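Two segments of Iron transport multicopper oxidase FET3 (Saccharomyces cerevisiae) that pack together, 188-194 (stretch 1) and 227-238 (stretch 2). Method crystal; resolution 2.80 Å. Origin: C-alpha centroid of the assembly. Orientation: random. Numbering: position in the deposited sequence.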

# COMPACT_ATOMS: atom_id res chain seq x y z
N TYR A 188 21.20 8.19 -13.72
CA TYR A 188 20.26 8.66 -12.70
C TYR A 188 19.66 7.49 -11.96
O TYR A 188 19.27 6.49 -12.57
CB TYR A 188 19.14 9.47 -13.34
CG TYR A 188 19.57 10.84 -13.78
CD1 TYR A 188 20.21 11.03 -15.01
CD2 TYR A 188 19.34 11.95 -12.97
CE1 TYR A 188 20.60 12.32 -15.42
CE2 TYR A 188 19.74 13.23 -13.37
CZ TYR A 188 20.36 13.40 -14.59
OH TYR A 188 20.75 14.66 -14.98
N LEU A 189 19.60 7.60 -10.64
CA LEU A 189 18.79 6.69 -9.84
C LEU A 189 17.36 7.26 -9.76
O LEU A 189 17.12 8.32 -9.17
CB LEU A 189 19.39 6.45 -8.46
CG LEU A 189 18.76 5.34 -7.61
CD1 LEU A 189 19.24 3.98 -8.06
CD2 LEU A 189 19.04 5.53 -6.14
N LEU A 190 16.43 6.56 -10.39
CA LEU A 190 15.08 7.04 -10.51
C LEU A 190 14.17 6.15 -9.66
O LEU A 190 14.01 4.96 -9.95
CB LEU A 190 14.68 7.00 -11.99
CG LEU A 190 13.52 7.83 -12.52
CD1 LEU A 190 13.42 7.66 -14.01
CD2 LEU A 190 12.24 7.42 -11.88
N ARG A 191 13.60 6.73 -8.60
CA ARG A 191 12.65 6.02 -7.75
C ARG A 191 11.24 6.23 -8.25
O ARG A 191 10.68 7.31 -8.12
CB ARG A 191 12.73 6.52 -6.30
CG ARG A 191 14.09 6.51 -5.67
CD ARG A 191 14.07 7.41 -4.46
NE ARG A 191 15.39 7.93 -4.16
CZ ARG A 191 16.27 7.30 -3.39
NH1 ARG A 191 15.95 6.13 -2.83
NH2 ARG A 191 17.47 7.83 -3.18
N ILE A 192 10.66 5.19 -8.81
CA ILE A 192 9.30 5.30 -9.33
C ILE A 192 8.34 4.71 -8.31
O ILE A 192 8.42 3.53 -8.01
CB ILE A 192 9.13 4.61 -10.71
CG1 ILE A 192 10.27 5.01 -11.63
CG2 ILE A 192 7.86 5.04 -11.39
CD1 ILE A 192 10.60 3.96 -12.68
N VAL A 193 7.45 5.55 -7.77
CA VAL A 193 6.51 5.11 -6.74
C VAL A 193 5.09 5.33 -7.21
O VAL A 193 4.74 6.45 -7.61
CB VAL A 193 6.70 5.90 -5.42
CG1 VAL A 193 5.80 5.34 -4.34
CG2 VAL A 193 8.16 5.88 -4.95
N ASN A 194 4.26 4.29 -7.15
CA ASN A 194 2.84 4.52 -7.37
C ASN A 194 2.07 4.84 -6.07
O ASN A 194 1.69 3.93 -5.33
CB ASN A 194 2.20 3.39 -8.16
CG ASN A 194 0.79 3.70 -8.52
OD1 ASN A 194 0.20 4.65 -7.96
ND2 ASN A 194 0.22 2.95 -9.45
N MET A 227 9.63 -1.40 -20.11
CA MET A 227 8.34 -1.04 -19.52
C MET A 227 8.08 -1.65 -18.13
O MET A 227 8.42 -2.81 -17.87
CB MET A 227 7.22 -1.41 -20.49
CG MET A 227 5.88 -0.78 -20.14
SD MET A 227 4.56 -1.17 -21.29
CE MET A 227 5.21 -0.50 -22.81
N LEU A 228 7.48 -0.88 -17.23
CA LEU A 228 7.07 -1.41 -15.92
C LEU A 228 5.56 -1.41 -15.76
O LEU A 228 4.90 -0.52 -16.28
CB LEU A 228 7.67 -0.62 -14.77
CG LEU A 228 9.19 -0.49 -14.67
CD1 LEU A 228 9.55 0.56 -13.63
CD2 LEU A 228 9.85 -1.83 -14.34
N TYR A 229 5.04 -2.40 -15.06
CA TYR A 229 3.66 -2.37 -14.58
C TYR A 229 3.73 -2.14 -13.06
O TYR A 229 4.18 -3.00 -12.32
CB TYR A 229 2.94 -3.67 -14.92
CG TYR A 229 1.48 -3.74 -14.50
CD1 TYR A 229 0.46 -3.21 -15.32
CD2 TYR A 229 1.11 -4.31 -13.29
CE1 TYR A 229 -0.87 -3.26 -14.92
CE2 TYR A 229 -0.22 -4.37 -12.89
CZ TYR A 229 -1.20 -3.85 -13.71
OH TYR A 229 -2.51 -3.93 -13.27
N ILE A 230 3.31 -0.97 -12.60
CA ILE A 230 3.39 -0.61 -11.18
C ILE A 230 1.99 -0.47 -10.60
O ILE A 230 1.23 0.43 -11.02
CB ILE A 230 4.12 0.74 -10.97
CG1 ILE A 230 5.36 0.81 -11.87
CG2 ILE A 230 4.46 0.95 -9.53
CD1 ILE A 230 6.19 2.06 -11.67
N THR A 231 1.65 -1.33 -9.64
CA THR A 231 0.36 -1.23 -8.94
C THR A 231 0.48 -0.15 -7.89
O THR A 231 1.57 0.33 -7.62
CB THR A 231 -0.05 -2.56 -8.21
OG1 THR A 231 0.60 -2.66 -6.93
CG2 THR A 231 0.23 -3.81 -9.04
N VAL A 232 -0.64 0.24 -7.29
CA VAL A 232 -0.56 1.27 -6.24
C VAL A 232 0.25 0.70 -5.09
O VAL A 232 0.21 -0.51 -4.85
CB VAL A 232 -1.92 1.74 -5.76
CG1 VAL A 232 -2.66 2.36 -6.90
CG2 VAL A 232 -2.71 0.62 -5.15
N ALA A 233 1.01 1.56 -4.43
CA ALA A 233 1.76 1.20 -3.23
C ALA A 233 3.11 0.57 -3.51
O ALA A 233 3.96 0.51 -2.63
CB ALA A 233 0.93 0.31 -2.31
N GLN A 234 3.33 0.06 -4.72
CA GLN A 234 4.65 -0.51 -4.98
C GLN A 234 5.67 0.49 -5.50
O GLN A 234 5.31 1.54 -6.01
CB GLN A 234 4.63 -1.84 -5.77
CG GLN A 234 3.83 -1.96 -7.04
CD GLN A 234 3.65 -3.44 -7.47
OE1 GLN A 234 3.56 -4.35 -6.63
NE2 GLN A 234 3.60 -3.68 -8.80
N ARG A 235 6.95 0.16 -5.30
CA ARG A 235 8.05 1.02 -5.70
C ARG A 235 8.99 0.22 -6.58
O ARG A 235 9.39 -0.88 -6.22
CB ARG A 235 8.82 1.50 -4.47
CG ARG A 235 8.05 2.43 -3.58
CD ARG A 235 7.11 1.70 -2.62
NE ARG A 235 7.84 1.13 -1.49
CZ ARG A 235 7.47 0.03 -0.83
NH1 ARG A 235 6.39 -0.64 -1.18
NH2 ARG A 235 8.22 -0.41 0.17
N TYR A 236 9.31 0.76 -7.76
CA TYR A 236 10.44 0.25 -8.53
C TYR A 236 11.47 1.34 -8.54
O TYR A 236 11.16 2.46 -8.91
CB TYR A 236 10.07 -0.14 -9.97
CG TYR A 236 9.23 -1.38 -10.13
CD1 TYR A 236 9.73 -2.54 -10.72
CD2 TYR A 236 7.91 -1.40 -9.68
CE1 TYR A 236 8.92 -3.69 -10.85
CE2 TYR A 236 7.10 -2.51 -9.80
CZ TYR A 236 7.60 -3.66 -10.38
OH TYR A 236 6.74 -4.72 -10.46
N THR A 237 12.67 1.02 -8.09
CA THR A 237 13.82 1.92 -8.26
C THR A 237 14.66 1.43 -9.43
O THR A 237 14.96 0.24 -9.57
CB THR A 237 14.68 2.00 -6.99
OG1 THR A 237 13.86 2.38 -5.88
CG2 THR A 237 15.79 3.02 -7.17
N VAL A 238 15.05 2.37 -10.28
CA VAL A 238 15.50 2.08 -11.62
C VAL A 238 16.69 2.98 -11.95
O VAL A 238 16.69 4.19 -11.64
CB VAL A 238 14.29 2.30 -12.58
CG1 VAL A 238 14.68 3.01 -13.85
CG2 VAL A 238 13.58 0.98 -12.86

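Residues 188-194 form a strand that runs antiparallel to strand 235-238, while strand 228-230 lies farther off, at 42° to residues 188-194, with Leu228 and Ile230 pointing toward them. Two pairs carry the ladder. Leu190 N donates to Val238 O (2.7 Å) and Val238 N to Leu190 O (2.8 Å); Ile192 N donates to Tyr236 O (2.8 Å) and Tyr236 N to Ile192 O (2.9 Å).

Side chains alternate between the two faces. On the face of Leu190, Ile192, Tyr236 and Val238, Ile192 is the central bump. The branched side chain of Ile192 fills a hollow lined by Leu228, Ile230 and Val238: Ile192 CD1 lies 3.7 Å from Leu228 CD1 and 4.0 Å from Val238 CB, while Ile192 CG2 meets Ile230 CD1 at 3.4 Å. Branching at CB lets one residue reach in two directions. The other face is partly aliphatic even beside charged groups: Val193 CG2 rests 3.7 Å from Arg235 CG, and Leu189 CD1 reaches Thr237 CG2 at 3.7 Å.

Asn194 plugs the loop where the chain reverses through a type II turn, Thr231 to Gln234. Asn194 N donates to Gln234 O (3.2 Å), Asn194 O accepts from Ala233 N (2.6 Å), and Asn194 ND2 donates to Ile230 O (3.1 Å). A short amide side chain suits this place, satisfying a buried carbonyl while Asn194 CB packs 3.6 Å from Ile230 CG2.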